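Local coordinates for protein peptidase M3B, oligoendopeptidase F (Enterococcus faecium, PDB 2QR4) that probably cleaves short peptides as a metal-dependent oligoendopeptidase of the M3 family, at residues T408-L412 with Y423-H427. Residue numbers count along the deposited sequence, not the author numbering.
Sequences TEYLL and YVLNH
This is an antiparallel pair of helices, part of a helical hairpin in the largely alpha-helical M3 peptidase fold. Segment 408-412 lies near the end of helix 394-414, and segment 423-427 near the start of helix 418-454. Both are regular alpha-helix; Leu412 N donates to Thr408 O at 3.0 Å and His427 N to Tyr423 O at 2.9 Å. The local axes approach to 10.2 Å and run at 153°, with a signed crossing angle of -153°. Thr408 and Val424 are level, with their CA atoms 6.9 Å apart. Thr408 has chi1 m. Its OG1 is hydrogen-bonded to the carbonyl O of Glu404, and its methyl CG2 lies 3.9 Å from Val424 CG2. Glu409 points away and forms a salt bridge with Arg569 of helix 557-579. Leu411 is an mt rotamer directed at the partner, with CB 4.4 Å from Val424 CG2; it also packs on Leu361 and Phe365 of helix 361-379. Leu412 points toward the partner too. Val424, itself directed across, touches Thr408, Leu411 and Leu412, one helical turn of the partner. The contact is apolar and mostly buried. The CA-to-CB bond of Leu425 points away, but its side-chain end comes back, so that Leu412 CD2 lies 3.7 Å from Leu425 CD1.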
ATOM      1  N   THR A 408     -32.460  29.729  -9.048  1.00 35.81           N
ATOM      2  CA  THR A 408     -31.631  30.620  -9.860  1.00 37.61           C
ATOM      3  C   THR A 408     -32.429  31.275 -10.982  1.00 40.66           C
ATOM      4  O   THR A 408     -32.402  32.492 -11.147  1.00 45.66           O
ATOM      5  CB  THR A 408     -30.462  29.887 -10.492  1.00 36.88           C
ATOM      6  OG1 THR A 408     -29.611  29.376  -9.459  1.00 41.58           O
ATOM      7  CG2 THR A 408     -29.681  30.836 -11.402  1.00 32.72           C
ATOM      8  N   GLU A 409     -33.144  30.468 -11.753  1.00 35.56           N
ATOM      9  CA  GLU A 409     -33.948  31.010 -12.830  1.00 33.05           C
ATOM     10  C   GLU A 409     -34.965  31.987 -12.277  1.00 40.40           C
ATOM     11  O   GLU A 409     -35.164  33.068 -12.838  1.00 47.15           O
ATOM     12  CB  GLU A 409     -34.659  29.897 -13.610  1.00 43.83           C
ATOM     13  CG  GLU A 409     -35.566  30.405 -14.741  1.00 39.18           C
ATOM     14  CD  GLU A 409     -34.787  31.161 -15.813  1.00 48.84           C
ATOM     15  OE1 GLU A 409     -33.596  30.860 -16.010  1.00 36.91           O
ATOM     16  OE2 GLU A 409     -35.361  32.057 -16.462  1.00 49.57           O
ATOM     17  N   TYR A 410     -35.624  31.613 -11.184  1.00 41.14           N
ATOM     18  CA  TYR A 410     -36.648  32.491 -10.609  1.00 40.53           C
ATOM     19  C   TYR A 410     -36.074  33.868 -10.242  1.00 40.40           C
ATOM     20  O   TYR A 410     -36.703  34.892 -10.505  1.00 41.40           O
ATOM     21  CB  TYR A 410     -37.321  31.850  -9.390  1.00 42.87           C
ATOM     22  CG  TYR A 410     -38.272  32.783  -8.692  1.00 42.56           C
ATOM     23  CD1 TYR A 410     -39.484  33.117  -9.268  1.00 43.82           C
ATOM     24  CD2 TYR A 410     -37.951  33.350  -7.467  1.00 40.11           C
ATOM     25  CE1 TYR A 410     -40.350  33.980  -8.646  1.00 37.36           C
ATOM     26  CE2 TYR A 410     -38.806  34.213  -6.844  1.00 32.12           C
ATOM     27  CZ  TYR A 410     -40.006  34.531  -7.437  1.00 41.65           C
ATOM     28  OH  TYR A 410     -40.884  35.398  -6.813  1.00 49.42           O
ATOM     29  N   LEU A 411     -34.889  33.878  -9.633  1.00 34.89           N
ATOM     30  CA  LEU A 411     -34.221  35.116  -9.232  1.00 37.09           C
ATOM     31  C   LEU A 411     -33.917  35.979 -10.459  1.00 38.02           C
ATOM     32  O   LEU A 411     -34.184  37.176 -10.467  1.00 46.39           O
ATOM     33  CB  LEU A 411     -32.920  34.807  -8.448  1.00 31.61           C
ATOM     34  CG  LEU A 411     -33.072  34.254  -7.018  1.00 37.56           C
ATOM     35  CD1 LEU A 411     -31.735  33.861  -6.389  1.00 31.05           C
ATOM     36  CD2 LEU A 411     -33.812  35.230  -6.104  1.00 36.58           C
ATOM     37  N   LEU A 412     -33.368  35.351 -11.494  1.00 41.21           N
ATOM     38  CA  LEU A 412     -33.000  36.025 -12.742  1.00 38.95           C
ATOM     39  C   LEU A 412     -34.210  36.551 -13.503  1.00 41.77           C
ATOM     40  O   LEU A 412     -34.079  37.430 -14.362  1.00 36.92           O
ATOM     41  CB  LEU A 412     -32.193  35.078 -13.636  1.00 39.27           C
ATOM     42  CG  LEU A 412     -30.645  35.053 -13.600  1.00 44.33           C
ATOM     43  CD1 LEU A 412     -30.010  35.705 -12.391  1.00 41.42           C
ATOM     44  CD2 LEU A 412     -30.083  33.662 -13.824  1.00 41.66           C
ATOM     45  N   TYR A 423     -24.495  38.863  -8.869  1.00 36.85           N
ATOM     46  CA  TYR A 423     -24.173  37.878  -7.855  1.00 37.88           C
ATOM     47  C   TYR A 423     -24.715  36.512  -8.237  1.00 41.23           C
ATOM     48  O   TYR A 423     -23.991  35.517  -8.156  1.00 38.45           O
ATOM     49  CB  TYR A 423     -24.697  38.258  -6.460  1.00 53.28           C
ATOM     50  CG  TYR A 423     -24.261  37.242  -5.428  1.00 48.45           C
ATOM     51  CD1 TYR A 423     -25.099  36.194  -5.049  1.00 47.56           C
ATOM     52  CD2 TYR A 423     -22.980  37.293  -4.888  1.00 53.35           C
ATOM     53  CE1 TYR A 423     -24.684  35.247  -4.126  1.00 49.15           C
ATOM     54  CE2 TYR A 423     -22.549  36.357  -3.976  1.00 55.73           C
ATOM     55  CZ  TYR A 423     -23.398  35.334  -3.595  1.00 62.64           C
ATOM     56  OH  TYR A 423     -22.942  34.404  -2.676  1.00 67.48           O
ATOM     57  N   VAL A 424     -25.977  36.442  -8.661  1.00 36.02           N
ATOM     58  CA  VAL A 424     -26.529  35.126  -8.963  1.00 36.63           C
ATOM     59  C   VAL A 424     -26.019  34.520 -10.278  1.00 36.35           C
ATOM     60  O   VAL A 424     -25.822  33.309 -10.382  1.00 43.07           O
ATOM     61  CB  VAL A 424     -28.064  35.026  -8.728  1.00 40.77           C
ATOM     62  CG1 VAL A 424     -28.657  36.358  -8.318  1.00 34.43           C
ATOM     63  CG2 VAL A 424     -28.778  34.370  -9.890  1.00 29.40           C
ATOM     64  N   LEU A 425     -25.737  35.367 -11.255  1.00 38.51           N
ATOM     65  CA  LEU A 425     -25.114  34.910 -12.485  1.00 35.73           C
ATOM     66  C   LEU A 425     -23.775  34.238 -12.176  1.00 39.50           C
ATOM     67  O   LEU A 425     -23.500  33.118 -12.619  1.00 46.42           O
ATOM     68  CB  LEU A 425     -24.903  36.093 -13.425  1.00 44.77           C
ATOM     69  CG  LEU A 425     -25.814  36.300 -14.640  1.00 50.35           C
ATOM     70  CD1 LEU A 425     -26.951  35.303 -14.743  1.00 43.68           C
ATOM     71  CD2 LEU A 425     -26.322  37.734 -14.699  1.00 38.11           C
ATOM     72  N   ASN A 426     -22.944  34.918 -11.395  1.00 35.50           N
ATOM     73  CA  ASN A 426     -21.619  34.394 -11.078  1.00 41.01           C
ATOM     74  C   ASN A 426     -21.636  33.200 -10.108  1.00 37.07           C
ATOM     75  O   ASN A 426     -20.833  32.282 -10.229  1.00 48.05           O
ATOM     76  CB  ASN A 426     -20.712  35.509 -10.564  1.00 37.55           C
ATOM     77  CG  ASN A 426     -19.325  35.022 -10.260  1.00 45.90           C
ATOM     78  OD1 ASN A 426     -18.989  34.797  -9.104  1.00 50.26           O
ATOM     79  ND2 ASN A 426     -18.507  34.836 -11.297  1.00 40.34           N
ATOM     80  N   HIS A 427     -22.561  33.214  -9.162  1.00 36.70           N
ATOM     81  CA  HIS A 427     -22.773  32.084  -8.273  1.00 41.91           C
ATOM     82  C   HIS A 427     -23.050  30.818  -9.095  1.00 44.52           C
ATOM     83  O   HIS A 427     -22.481  29.760  -8.823  1.00 44.00           O
ATOM     84  CB  HIS A 427     -23.930  32.402  -7.319  1.00 41.11           C
ATOM     85  CG  HIS A 427     -24.419  31.234  -6.513  1.00 58.03           C
ATOM     86  ND1 HIS A 427     -23.809  30.824  -5.344  1.00 54.30           N
ATOM     87  CD2 HIS A 427     -25.487  30.419  -6.687  1.00 53.15           C
ATOM     88  CE1 HIS A 427     -24.472  29.798  -4.840  1.00 48.68           C
ATOM     89  NE2 HIS A 427     -25.497  29.534  -5.635  1.00 52.58           N
TER